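Local atomic coordinates of D-3-phosphoglycerate dehydrogenase oxidoreductase protein (Ralstonia solanacearum, PDB entry 3GG9), a protein that probably catalyses the NAD-dependent oxidation of D-3-phosphoglycerate and belongs to the D-isomer specific 2-hydroxyacid dehydrogenases. Residues Val7-Tyr11 with Glu57-Val61; Val101-Lys105 with Asn319-Ile323; Gln123-Tyr129 with Phe152-Leu158; Gly142-Met148 with Met292-Ile296. All coordinates share one frame; numbering follows the deposited sequence. Where two conformers were deposited one is given.

Contact 1. Residues Val7-Tyr11 with Glu57-Val61; sequences VLDDY and ERTRV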
loop_
_atom_site.group_PDB
_atom_site.type_symbol
_atom_site.label_atom_id
_atom_site.label_comp_id
_atom_site.label_asym_id
_atom_site.label_seq_id
_atom_site.Cartn_x
_atom_site.Cartn_y
_atom_site.Cartn_z
ATOM N N VAL A 7 -23.038 -19.938 9.486
ATOM C CA VAL A 7 -21.766 -19.469 8.963
ATOM C C VAL A 7 -21.008 -18.865 10.146
ATOM O O VAL A 7 -21.515 -17.971 10.827
ATOM C CB VAL A 7 -21.930 -18.351 7.901
ATOM C CG1 VAL A 7 -20.567 -17.995 7.311
ATOM C CG2 VAL A 7 -22.922 -18.745 6.788
ATOM N N LEU A 8 -19.792 -19.346 10.369
ATOM C CA LEU A 8 -18.996 -18.924 11.516
ATOM C C LEU A 8 -17.992 -17.821 11.158
ATOM O O LEU A 8 -17.591 -17.702 10.001
ATOM C CB LEU A 8 -18.230 -20.143 12.034
ATOM C CG LEU A 8 -19.056 -21.294 12.624
ATOM C CD1 LEU A 8 -18.114 -22.315 13.217
ATOM C CD2 LEU A 8 -20.012 -20.766 13.709
ATOM N N ASP A 9 -17.595 -17.033 12.162
ATOM C CA ASP A 9 -16.395 -16.161 12.126
ATOM C C ASP A 9 -16.390 -15.051 11.067
ATOM O O ASP A 9 -15.354 -14.770 10.475
ATOM C CB ASP A 9 -15.116 -16.990 11.968
ATOM C CG ASP A 9 -15.060 -18.178 12.899
ATOM O OD1 ASP A 9 -15.232 -17.989 14.114
ATOM O OD2 ASP A 9 -14.821 -19.301 12.406
ATOM N N ASP A 10 -17.539 -14.427 10.838
ATOM C CA ASP A 10 -17.650 -13.368 9.817
ATOM C C ASP A 10 -17.634 -11.992 10.488
ATOM O O ASP A 10 -18.692 -11.387 10.721
ATOM C CB ASP A 10 -18.920 -13.585 8.992
ATOM C CG ASP A 10 -19.154 -12.493 7.941
ATOM O OD1 ASP A 10 -18.202 -11.781 7.541
ATOM O OD2 ASP A 10 -20.324 -12.352 7.522
ATOM N N TYR A 11 -16.425 -11.494 10.764
ATOM C CA TYR A 11 -16.227 -10.372 11.697
ATOM C C TYR A 11 -16.907 -9.092 11.241
ATOM O O TYR A 11 -17.449 -8.366 12.057
ATOM C CB TYR A 11 -14.730 -10.131 12.020
ATOM C CG TYR A 11 -14.020 -11.396 12.436
ATOM C CD1 TYR A 11 -14.116 -11.875 13.735
ATOM C CD2 TYR A 11 -13.250 -12.121 11.526
ATOM C CE1 TYR A 11 -13.488 -13.040 14.110
ATOM C CE2 TYR A 11 -12.610 -13.284 11.886
ATOM C CZ TYR A 11 -12.732 -13.741 13.193
ATOM O OH TYR A 11 -12.122 -14.910 13.565
ATOM N N GLU A 57 -9.606 -21.200 7.490
ATOM C CA GLU A 57 -9.185 -21.927 8.693
ATOM C C GLU A 57 -9.524 -21.233 10.009
ATOM O O GLU A 57 -8.874 -21.486 11.027
ATOM C CB GLU A 57 -7.683 -22.234 8.636
ATOM C CG GLU A 57 -7.243 -23.009 7.392
ATOM C CD GLU A 57 -6.262 -24.141 7.717
ATOM O OE1 GLU A 57 -6.180 -25.111 6.925
ATOM O OE2 GLU A 57 -5.586 -24.074 8.770
ATOM N N ARG A 58 -10.537 -20.368 10.004
ATOM C CA ARG A 58 -10.859 -19.576 11.202
ATOM C C ARG A 58 -11.333 -20.399 12.425
ATOM O O ARG A 58 -11.114 -19.993 13.581
ATOM C CB ARG A 58 -11.861 -18.462 10.865
ATOM C CG ARG A 58 -11.319 -17.402 9.881
ATOM C CD ARG A 58 -12.296 -16.266 9.662
ATOM N NE ARG A 58 -11.828 -15.403 8.583
ATOM C CZ ARG A 58 -12.540 -14.460 7.958
ATOM N NH1 ARG A 58 -13.797 -14.192 8.250
ATOM N NH2 ARG A 58 -11.969 -13.784 6.989
ATOM N N THR A 59 -11.989 -21.529 12.160
ATOM C CA THR A 59 -12.464 -22.452 13.202
ATOM C C THR A 59 -11.953 -23.856 12.886
ATOM O O THR A 59 -12.024 -24.309 11.737
ATOM C CB THR A 59 -14.020 -22.441 13.325
ATOM O OG1 THR A 59 -14.434 -21.219 13.943
ATOM C CG2 THR A 59 -14.538 -23.600 14.198
ATOM N N ARG A 60 -11.385 -24.527 13.890
ATOM C CA ARG A 60 -11.025 -25.930 13.711
ATOM C C ARG A 60 -12.120 -26.879 14.179
ATOM O O ARG A 60 -12.791 -26.620 15.173
ATOM C CB ARG A 60 -9.675 -26.304 14.334
ATOM C CG ARG A 60 -9.213 -25.537 15.550
ATOM C CD ARG A 60 -7.822 -26.026 16.001
ATOM N NE ARG A 60 -6.909 -26.220 14.867
ATOM C CZ ARG A 60 -6.495 -27.404 14.413
ATOM N NH1 ARG A 60 -6.897 -28.529 14.998
ATOM N NH2 ARG A 60 -5.682 -27.461 13.364
ATOM N N VAL A 61 -12.296 -27.970 13.444
ATOM C CA VAL A 61 -13.331 -28.944 13.756
ATOM C C VAL A 61 -12.667 -30.221 14.261
ATOM O O VAL A 61 -12.029 -30.960 13.501
ATOM C CB VAL A 61 -14.269 -29.187 12.543
ATOM C CG1 VAL A 61 -15.185 -30.391 12.771
ATOM C CG2 VAL A 61 -15.110 -27.935 12.280
HETATM O O HOH W 1 -15.464 -11.860 7.151
#
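D9 and T59 meet where two loops leave a five-stranded parallel sheet with strand order 2-1-3-4-5, the flavodoxin-like domain of this dehydrogenase family. The loops follow strands 4-7 and 51-54, which are neighbours in the sheet and deliver them side by side. The tight half of the contact is made by L8, D9 and T59. T59 OG1 donates to D9 OD2 at 2.5 Å, so short that the exact length is doubtful. With its hydroxyl beside the backbone N (chi1 -73°), T59 turns its methyl CG2 to L8 CD1, 3.9 Å away. The other carboxylate oxygen of D9, OD1, is bonded to T35. R58 runs past D9 in the opposite direction, its chain extended from CG to NE, with R58 CD 3.7 Å from D9 CB. The two form no salt bridge, since D9 OD2 and R58 NE stay 6.2 Å apart. Instead R58 NH1 reaches the backbone, donating to D9 O at 2.8 Å, the oxygen lying close to the guanidinium plane.

Beyond this bond the packing is looser. Y11 CD2 lies over one face of the guanidinium, but ring and guanidinium planes are 39° apart, too inclined for a parallel stack. Y11 CE2 comes to 3.7 Å from R58 CD, while its OH is bonded to T35. W138 of the second subunit meets this ring edge-to-face. D10 turns away to take the amides of A14 and V15, and is linked to R58 through water: water 1 donates to D10 OD1 and accepts from R58 NH1 at 3.1 Å.

Contact 2. Residues Val101-Lys105 with Asn319-Ile323; sequences VLEGK and NILDI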
loop_
_atom_site.group_PDB
_atom_site.type_symbol
_atom_site.label_atom_id
_atom_site.label_comp_id
_atom_site.label_asym_id
_atom_site.label_seq_id
_atom_site.Cartn_x
_atom_site.Cartn_y
_atom_site.Cartn_z
ATOM N N VAL A 101 -17.785 -33.550 4.276
ATOM C CA VAL A 101 -17.039 -32.307 4.174
ATOM C C VAL A 101 -16.982 -31.913 2.710
ATOM O O VAL A 101 -16.499 -32.670 1.866
ATOM C CB VAL A 101 -15.636 -32.419 4.797
ATOM C CG1 VAL A 101 -14.827 -31.143 4.536
ATOM C CG2 VAL A 101 -15.757 -32.674 6.307
ATOM N N LEU A 102 -17.507 -30.728 2.408
ATOM C CA LEU A 102 -17.569 -30.255 1.029
ATOM C C LEU A 102 -16.406 -29.309 0.773
ATOM O O LEU A 102 -16.090 -28.475 1.618
ATOM C CB LEU A 102 -18.909 -29.572 0.745
ATOM C CG LEU A 102 -20.170 -30.319 1.208
ATOM C CD1 LEU A 102 -21.409 -29.649 0.698
ATOM C CD2 LEU A 102 -20.162 -31.776 0.800
ATOM N N GLU A 103 -15.757 -29.471 -0.374
ATOM C CA GLU A 103 -14.537 -28.731 -0.676
ATOM C C GLU A 103 -14.845 -27.671 -1.702
ATOM O O GLU A 103 -15.487 -27.947 -2.730
ATOM C CB GLU A 103 -13.439 -29.669 -1.191
ATOM C CG GLU A 103 -12.134 -28.963 -1.571
ATOM C CD GLU A 103 -10.952 -29.899 -1.696
ATOM O OE1 GLU A 103 -9.830 -29.487 -1.308
ATOM O OE2 GLU A 103 -11.141 -31.040 -2.177
ATOM N N GLY A 104 -14.405 -26.452 -1.413
ATOM C CA GLY A 104 -14.542 -25.371 -2.360
ATOM C C GLY A 104 -13.341 -25.231 -3.265
ATOM O O GLY A 104 -12.484 -26.111 -3.336
ATOM N N LYS A 105 -13.288 -24.110 -3.972
ATOM C CA LYS A 105 -12.108 -23.730 -4.732
ATOM C C LYS A 105 -11.609 -22.366 -4.247
ATOM O O LYS A 105 -12.376 -21.557 -3.718
ATOM C CB LYS A 105 -12.394 -23.708 -6.238
ATOM C CG LYS A 105 -12.725 -25.088 -6.816
ATOM C CD LYS A 105 -11.818 -25.447 -7.993
ATOM C CE LYS A 105 -11.826 -26.955 -8.269
ATOM N NZ LYS A 105 -10.984 -27.326 -9.445
ATOM N N ASN A 319 -22.319 -25.774 -3.264
ATOM C CA ASN A 319 -21.959 -27.133 -2.845
ATOM C C ASN A 319 -23.037 -27.777 -1.961
ATOM O O ASN A 319 -23.384 -28.951 -2.147
ATOM C CB ASN A 319 -20.576 -27.171 -2.178
ATOM C CG ASN A 319 -19.421 -27.123 -3.177
ATOM O OD1 ASN A 319 -19.599 -27.294 -4.387
ATOM N ND2 ASN A 319 -18.217 -26.912 -2.662
ATOM N N ILE A 320 -23.566 -27.013 -1.008
ATOM C CA ILE A 320 -24.663 -27.481 -0.171
ATOM C C ILE A 320 -25.887 -27.820 -1.037
ATOM O O ILE A 320 -26.462 -28.905 -0.908
ATOM C CB ILE A 320 -25.038 -26.472 0.925
ATOM C CG1 ILE A 320 -23.894 -26.340 1.944
ATOM C CG2 ILE A 320 -26.324 -26.901 1.637
ATOM C CD1 ILE A 320 -24.045 -25.138 2.885
ATOM N N LEU A 321 -26.252 -26.914 -1.942
ATOM C CA LEU A 321 -27.371 -27.151 -2.860
ATOM C C LEU A 321 -27.186 -28.387 -3.746
ATOM O O LEU A 321 -28.143 -29.134 -3.967
ATOM C CB LEU A 321 -27.664 -25.932 -3.740
ATOM C CG LEU A 321 -27.870 -24.560 -3.086
ATOM C CD1 LEU A 321 -28.328 -23.555 -4.127
ATOM C CD2 LEU A 321 -28.841 -24.595 -1.897
ATOM N N ASP A 322 -25.970 -28.589 -4.252
ATOM C CA ASP A 322 -25.657 -29.725 -5.121
ATOM C C ASP A 322 -25.740 -31.047 -4.365
ATOM O O ASP A 322 -26.190 -32.037 -4.925
ATOM C CB ASP A 322 -24.256 -29.618 -5.735
ATOM C CG ASP A 322 -24.129 -28.526 -6.781
ATOM O OD1 ASP A 322 -25.137 -28.076 -7.376
ATOM O OD2 ASP A 322 -22.974 -28.127 -7.022
ATOM N N ILE A 323 -25.302 -31.059 -3.104
ATOM C CA ILE A 323 -25.350 -32.276 -2.287
ATOM C C ILE A 323 -26.795 -32.691 -1.992
ATOM O O ILE A 323 -27.134 -33.870 -2.078
ATOM C CB ILE A 323 -24.471 -32.152 -1.000
ATOM C CG1 ILE A 323 -23.199 -32.963 -1.169
ATOM C CG2 ILE A 323 -25.160 -32.672 0.246
ATOM C CD1 ILE A 323 -22.194 -32.302 -2.015
#
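L102 meets N319 where the long helix 306-324 packs against strand 100-102, the outermost strand at one end of the parallel sheet of the flavodoxin-like domain. L102, N319 and I323 bury the most surface here. L102 has its CG beside the backbone N (chi1 -47°), and its two methyls divide the work between successive turns of the helix. CD1 of L102 rests on the N319 turn, 3.5 Å from the backbone O of N319 and 3.9 Å from its CB. That carbonyl oxygen is already engaged inside the helix, where it accepts the amide of I323, so the methyl covers a satisfied polar atom. CD1 of L102 also comes within 4.3 Å of I320 CG1. The other branch, CD2, faces the next turn: L102 CD2 and I323 CD1 meet tip to tip at 3.5 Å.

Around this apolar core the sheet continues through strand 74-77, whose I74 and S76 also touch L102, and S330 of a later loop touches all three principal residues. Next along the chain, E103 turns its side chain from the helix toward a salt bridge with R83 and a bond from the amide of V81. Its backbone carbonyl supplies the polar element of the contact. N319, with CG held beside its own backbone N (chi1 -78°), extends its amide past L102 to this carbonyl. The resulting bond is weak and strongly bent, N319 ND2 to E103 O, 2.9 Å with an N-H...O angle of 122°.

Contact 3. Residues Gln123-Tyr129 with Phe152-Leu158; sequences QRRIPQY and FGIGRVL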
loop_
_atom_site.group_PDB
_atom_site.type_symbol
_atom_site.label_atom_id
_atom_site.label_comp_id
_atom_site.label_asym_id
_atom_site.label_seq_id
_atom_site.Cartn_x
_atom_site.Cartn_y
_atom_site.Cartn_z
ATOM N N GLN A 123 7.342 -0.364 2.457
ATOM C CA GLN A 123 8.507 0.348 1.900
ATOM C C GLN A 123 8.333 1.866 1.867
ATOM O O GLN A 123 9.321 2.608 1.827
ATOM C CB GLN A 123 8.854 -0.158 0.479
ATOM C CG GLN A 123 9.511 -1.553 0.436
ATOM C CD GLN A 123 10.786 -1.660 1.317
ATOM O OE1 GLN A 123 10.716 -1.633 2.548
ATOM N NE2 GLN A 123 11.937 -1.779 0.676
ATOM N N ARG A 124 7.082 2.331 1.858
ATOM C CA ARG A 124 6.843 3.770 1.853
ATOM C C ARG A 124 6.381 4.291 3.198
ATOM O O ARG A 124 6.022 5.477 3.318
ATOM C CB ARG A 124 5.871 4.206 0.752
ATOM C CG ARG A 124 6.465 4.108 -0.699
ATOM C CD ARG A 124 7.848 4.809 -0.846
ATOM N NE ARG A 124 7.741 6.264 -1.024
ATOM C CZ ARG A 124 7.769 6.897 -2.195
ATOM N NH1 ARG A 124 7.883 6.212 -3.333
ATOM N NH2 ARG A 124 7.662 8.222 -2.216
ATOM N N ARG A 125 6.373 3.397 4.177
ATOM C CA ARG A 125 6.005 3.720 5.587
ATOM C C ARG A 125 4.635 4.366 5.708
ATOM O O ARG A 125 4.398 5.235 6.546
ATOM C CB ARG A 125 7.107 4.537 6.276
ATOM C CG ARG A 125 8.418 3.767 6.468
ATOM C CD ARG A 125 9.354 3.846 5.250
ATOM N NE ARG A 125 10.702 3.354 5.538
ATOM C CZ ARG A 125 11.122 2.097 5.378
ATOM N NH1 ARG A 125 12.376 1.799 5.654
ATOM N NH2 ARG A 125 10.322 1.140 4.922
ATOM N N ILE A 126 3.724 3.923 4.848
ATOM C CA ILE A 126 2.400 4.498 4.792
ATOM C C ILE A 126 1.595 4.474 6.119
ATOM O O ILE A 126 1.138 5.530 6.509
ATOM C CB ILE A 126 1.609 3.982 3.595
ATOM C CG1 ILE A 126 2.351 4.408 2.331
ATOM C CG2 ILE A 126 0.159 4.474 3.649
ATOM C CD1 ILE A 126 1.624 4.055 1.076
ATOM N N PRO A 127 1.450 3.304 6.803
ATOM C CA PRO A 127 0.712 3.340 8.072
ATOM C C PRO A 127 1.313 4.332 9.079
ATOM O O PRO A 127 0.569 5.098 9.706
ATOM C CB PRO A 127 0.840 1.900 8.591
ATOM C CG PRO A 127 1.015 1.091 7.373
ATOM C CD PRO A 127 1.894 1.924 6.493
ATOM N N GLN A 128 2.639 4.332 9.197
ATOM C CA GLN A 128 3.351 5.227 10.115
ATOM C C GLN A 128 3.159 6.722 9.802
ATOM O O GLN A 128 2.890 7.512 10.695
ATOM C CB GLN A 128 4.843 4.885 10.180
ATOM C CG GLN A 128 5.162 3.450 10.637
ATOM C CD GLN A 128 5.321 2.465 9.480
ATOM O OE1 GLN A 128 4.749 2.645 8.392
ATOM N NE2 GLN A 128 6.116 1.427 9.706
ATOM N N TYR A 129 3.289 7.099 8.539
ATOM C CA TYR A 129 3.119 8.487 8.154
ATOM C C TYR A 129 1.665 8.926 8.311
ATOM O O TYR A 129 1.404 10.054 8.729
ATOM C CB TYR A 129 3.518 8.692 6.690
ATOM C CG TYR A 129 4.964 9.022 6.387
ATOM C CD1 TYR A 129 5.539 10.241 6.783
ATOM C CD2 TYR A 129 5.729 8.155 5.609
ATOM C CE1 TYR A 129 6.883 10.557 6.450
ATOM C CE2 TYR A 129 7.047 8.457 5.275
ATOM C CZ TYR A 129 7.614 9.655 5.690
ATOM O OH TYR A 129 8.920 9.904 5.312
ATOM N N PHE A 152 16.064 5.654 7.953
ATOM C CA PHE A 152 15.223 4.471 7.806
ATOM C C PHE A 152 13.742 4.843 7.799
ATOM O O PHE A 152 12.906 4.094 7.288
ATOM C CB PHE A 152 15.537 3.427 8.886
ATOM C CG PHE A 152 15.021 2.049 8.567
ATOM C CD1 PHE A 152 15.303 1.445 7.340
ATOM C CD2 PHE A 152 14.242 1.368 9.483
ATOM C CE1 PHE A 152 14.814 0.171 7.043
ATOM C CE2 PHE A 152 13.752 0.097 9.200
ATOM C CZ PHE A 152 14.038 -0.505 7.977
ATOM N N GLY A 153 13.429 6.020 8.337
ATOM C CA GLY A 153 12.055 6.523 8.400
ATOM C C GLY A 153 11.554 7.013 7.046
ATOM O O GLY A 153 10.360 7.216 6.850
ATOM N N ILE A 154 12.464 7.187 6.096
ATOM C CA ILE A 154 12.151 7.684 4.751
ATOM C C ILE A 154 11.786 6.539 3.805
ATOM O O ILE A 154 12.310 5.444 3.952
ATOM C CB ILE A 154 13.333 8.590 4.216
ATOM C CG1 ILE A 154 12.881 10.039 4.083
ATOM C CG2 ILE A 154 13.909 8.149 2.891
ATOM C CD1 ILE A 154 12.892 10.774 5.382
ATOM N N GLY A 155 10.917 6.799 2.829
ATOM C CA GLY A 155 10.535 5.797 1.845
ATOM C C GLY A 155 11.672 5.228 1.011
ATOM O O GLY A 155 12.746 5.832 0.890
ATOM N N ARG A 156 11.443 4.030 0.479
ATOM C CA ARG A 156 12.396 3.358 -0.386
ATOM C C ARG A 156 11.704 2.953 -1.685
ATOM O O ARG A 156 10.589 2.446 -1.680
ATOM C CB ARG A 156 12.989 2.128 0.300
ATOM C CG ARG A 156 13.299 2.346 1.782
ATOM C CD ARG A 156 14.032 1.149 2.385
ATOM N NE ARG A 156 15.469 1.370 2.475
ATOM C CZ ARG A 156 16.359 0.923 1.599
ATOM N NH1 ARG A 156 15.991 0.207 0.542
ATOM N NH2 ARG A 156 17.626 1.197 1.794
ATOM N N VAL A 157 12.401 3.185 -2.785
ATOM C CA VAL A 157 11.898 2.878 -4.127
ATOM C C VAL A 157 12.113 1.376 -4.348
ATOM O O VAL A 157 13.061 0.799 -3.808
ATOM C CB VAL A 157 12.635 3.740 -5.194
ATOM C CG1 VAL A 157 14.078 3.450 -5.200
ATOM C CG2 VAL A 157 12.097 3.544 -6.582
ATOM N N LEU A 158 11.210 0.743 -5.098
ATOM C CA LEU A 158 11.346 -0.671 -5.428
ATOM C C LEU A 158 12.219 -0.872 -6.658
ATOM O O LEU A 158 13.038 -1.790 -6.682
ATOM C CB LEU A 158 9.978 -1.319 -5.642
ATOM C CG LEU A 158 9.030 -1.315 -4.437
ATOM C CD1 LEU A 158 7.682 -1.906 -4.860
ATOM C CD2 LEU A 158 9.599 -2.123 -3.313
HETATM O O HOH W 2 13.094 -1.637 -1.703
HETATM O O HOH W 3 8.599 3.314 -3.592
HETATM O O HOH W 4 9.083 9.056 2.898
#
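R125, the positive-phi residue of the Schellman motif that ends helix 109-123, docks into the loop F152-L158 ahead of the first strand of the Rossmann-type domain. Its chain, bent at chi2 (87°), turns the guanidinium side-on to the loop, where R125 NE and NH1 both donate to F152 O, each at 2.9 Å. The same NH1 lies 3.2 Å above the plane of the F152 ring. This is a cation-pi contact over the ring face, the guanidinium plane standing 76° from the ring, with R125 CZ 4.7 Å from the F152 ring centroid. R156 CG lies over one guanidinium face, toward its rim, and R125 NH2 is bonded to A122 O.

At the helix end, R156 N donates to Q123 O at 2.9 Å, and Q123 CG packs on L158 CD2 at 3.8 Å. Water 4 links Y129 OH to G155 N. R124 bends alongside G155; its guanidinium donates to carbonyls of A110, I301 and G302 of the second subunit, and NH1 also to water 3, which donates to R156 O. Y129 OH is bonded to Q12 of that subunit.

The buried charge of R125 is thus met by carbonyl oxygens and an aromatic face, which probably offsets the nearby like charge of R156, whose NE is 4.5 Å from R125 NH1.

Contact 4. Residues Gly142-Met148 with Met292-Ile296; sequences GLKSTTM and MENCI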
loop_
_atom_site.group_PDB
_atom_site.type_symbol
_atom_site.label_atom_id
_atom_site.label_comp_id
_atom_site.label_asym_id
_atom_site.label_seq_id
_atom_site.Cartn_x
_atom_site.Cartn_y
_atom_site.Cartn_z
ATOM N N GLY A 142 8.432 8.131 12.382
ATOM C CA GLY A 142 9.225 7.488 13.439
ATOM C C GLY A 142 10.472 6.833 12.865
ATOM O O GLY A 142 11.127 7.397 11.974
ATOM N N LEU A 143 10.808 5.652 13.384
ATOM C CA LEU A 143 11.918 4.814 12.876
ATOM C C LEU A 143 13.300 5.497 12.921
ATOM O O LEU A 143 14.196 5.190 12.118
ATOM C CB LEU A 143 11.597 4.259 11.460
ATOM C CG LEU A 143 10.283 3.468 11.339
ATOM C CD1 LEU A 143 9.751 3.484 9.915
ATOM C CD2 LEU A 143 10.472 2.041 11.803
ATOM N N LYS A 144 13.467 6.400 13.887
ATOM C CA LYS A 144 14.704 7.183 13.993
ATOM C C LYS A 144 15.604 6.770 15.158
ATOM O O LYS A 144 16.500 7.518 15.557
ATOM C CB LYS A 144 14.415 8.693 13.991
ATOM C CG LYS A 144 13.346 9.172 14.950
ATOM C CD LYS A 144 13.112 10.668 14.762
ATOM C CE LYS A 144 11.942 11.175 15.596
ATOM N NZ LYS A 144 12.271 11.248 17.053
ATOM N N SER A 145 15.367 5.565 15.675
ATOM C CA SER A 145 16.186 4.966 16.725
ATOM C C SER A 145 17.635 4.761 16.284
ATOM O O SER A 145 17.906 4.554 15.096
ATOM C CB SER A 145 15.571 3.642 17.179
ATOM O OG SER A 145 16.550 2.796 17.752
ATOM N N THR A 146 18.554 4.829 17.251
ATOM C CA THR A 146 20.000 4.676 17.012
ATOM C C THR A 146 20.395 3.272 16.545
ATOM O O THR A 146 21.418 3.106 15.882
ATOM C CB THR A 146 20.845 5.054 18.265
ATOM O OG1 THR A 146 20.201 4.574 19.456
ATOM C CG2 THR A 146 21.021 6.569 18.360
ATOM N N THR A 147 19.575 2.281 16.893
ATOM C CA THR A 147 19.750 0.895 16.451
ATOM C C THR A 147 19.357 0.684 14.970
ATOM O O THR A 147 19.751 -0.314 14.353
ATOM C CB THR A 147 18.934 -0.079 17.341
ATOM O OG1 THR A 147 17.542 0.255 17.270
ATOM C CG2 THR A 147 19.389 -0.008 18.804
ATOM N N MET A 148 18.589 1.621 14.413
ATOM C CA MET A 148 18.100 1.548 13.027
ATOM C C MET A 148 19.022 2.249 12.025
ATOM O O MET A 148 19.747 3.163 12.404
ATOM C CB MET A 148 16.691 2.139 12.963
ATOM C CG MET A 148 15.641 1.172 13.463
ATOM S SD MET A 148 14.055 1.937 13.781
ATOM C CE MET A 148 13.172 0.553 14.502
ATOM N N MET A 292 5.446 -2.735 17.900
ATOM C CA MET A 292 6.703 -2.450 17.201
ATOM C C MET A 292 6.479 -1.563 15.976
ATOM O O MET A 292 5.768 -1.949 15.041
ATOM C CB MET A 292 7.381 -3.764 16.785
ATOM C CG MET A 292 8.135 -4.466 17.921
ATOM S SD MET A 292 8.963 -6.014 17.458
ATOM C CE MET A 292 7.979 -7.144 18.342
ATOM N N GLU A 293 7.107 -0.384 15.980
ATOM C CA GLU A 293 7.001 0.592 14.885
ATOM C C GLU A 293 7.542 0.063 13.545
ATOM O O GLU A 293 7.104 0.502 12.477
ATOM C CB GLU A 293 7.692 1.909 15.258
ATOM C CG GLU A 293 9.220 1.835 15.394
ATOM C CD GLU A 293 9.899 3.203 15.497
ATOM O OE1 GLU A 293 9.227 4.251 15.308
ATOM O OE2 GLU A 293 11.119 3.219 15.767
ATOM N N ASN A 294 8.484 -0.880 13.613
ATOM C CA ASN A 294 9.027 -1.530 12.397
ATOM C C ASN A 294 8.343 -2.862 12.044
ATOM O O ASN A 294 8.907 -3.680 11.320
ATOM C CB ASN A 294 10.548 -1.704 12.488
ATOM C CG ASN A 294 10.975 -2.519 13.693
ATOM O OD1 ASN A 294 10.285 -2.545 14.717
ATOM N ND2 ASN A 294 12.120 -3.175 13.587
ATOM N N CYS A 295 7.130 -3.074 12.545
ATOM C CA CYS A 295 6.256 -4.117 11.993
ATOM C C CYS A 295 4.934 -3.502 11.578
ATOM O O CYS A 295 4.352 -2.720 12.312
ATOM C CB CYS A 295 6.015 -5.271 12.973
ATOM S SG CYS A 295 5.472 -6.831 12.159
ATOM N N ILE A 296 4.490 -3.829 10.373
ATOM C CA ILE A 296 3.136 -3.501 9.946
ATOM C C ILE A 296 2.333 -4.800 9.963
ATOM O O ILE A 296 2.694 -5.762 9.289
ATOM C CB ILE A 296 3.153 -2.829 8.560
ATOM C CG1 ILE A 296 3.781 -1.429 8.702
ATOM C CG2 ILE A 296 1.738 -2.755 7.962
ATOM C CD1 ILE A 296 4.365 -0.881 7.460
HETATM O O HOH W 5 11.755 6.122 16.680
#
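E293 reaches L143 from a type I turn that M292 opens, M292 O accepting the amide of C295. On E293 the CG sits between the backbone N and the carbonyl carbon (chi1 68°), and the rest of the chain is extended, which carries the carboxylate past the L143 side chain. There OE1 takes the L143 amide in a nearly straight bond, 2.9 Å from L143 N to E293 OE1 with an N-H...O angle of 164°. The donor comes from above the carboxylate plane, 49° out of it. E293 OE2 accepts from water 5, which in turn accepts from the amide of K144, and M148 CE lies 3.6 Å from the same oxygen. The aliphatic part is used as well, E293 CG lying 3.8 Å from L143 CD2.

N294 follows, its CB 3.8 Å from that same methyl of L143, while M148 CE stops 3.9 Å from N294 CG. N294 ND2 donates to G271 O. C295 and I296 then enter strand 295-297, where I296 pairs with A273 and I275. The arrangement thus ties the loop 142-148 to the turn leading into strand 295-297, an edge strand of the seven-stranded Rossmann-type parallel sheet.

Overall arrangement
The four contacts fall into two groups matching the two domains usual in this family. Contacts 1 and 2 belong to the flavodoxin-like domain, their centres 17 Å apart and their nearest atoms about 7 Å apart; contact 2 brings the last helix back to it after the chain has passed through the Rossmann-type domain. Contacts 3 and 4 lie there, 11 Å between centres, and touch directly: Q128 NE2 probably bonds to E293 O, and R125 CG packs on L143 CD1. The centres of contacts 2 and 3 stand 44 Å apart, on opposite sides of the chain's centre. Contacts 1 and 3 both meet the second subunit. A bound glycerol lies about 9 Å from the D10 side chain of contact 1.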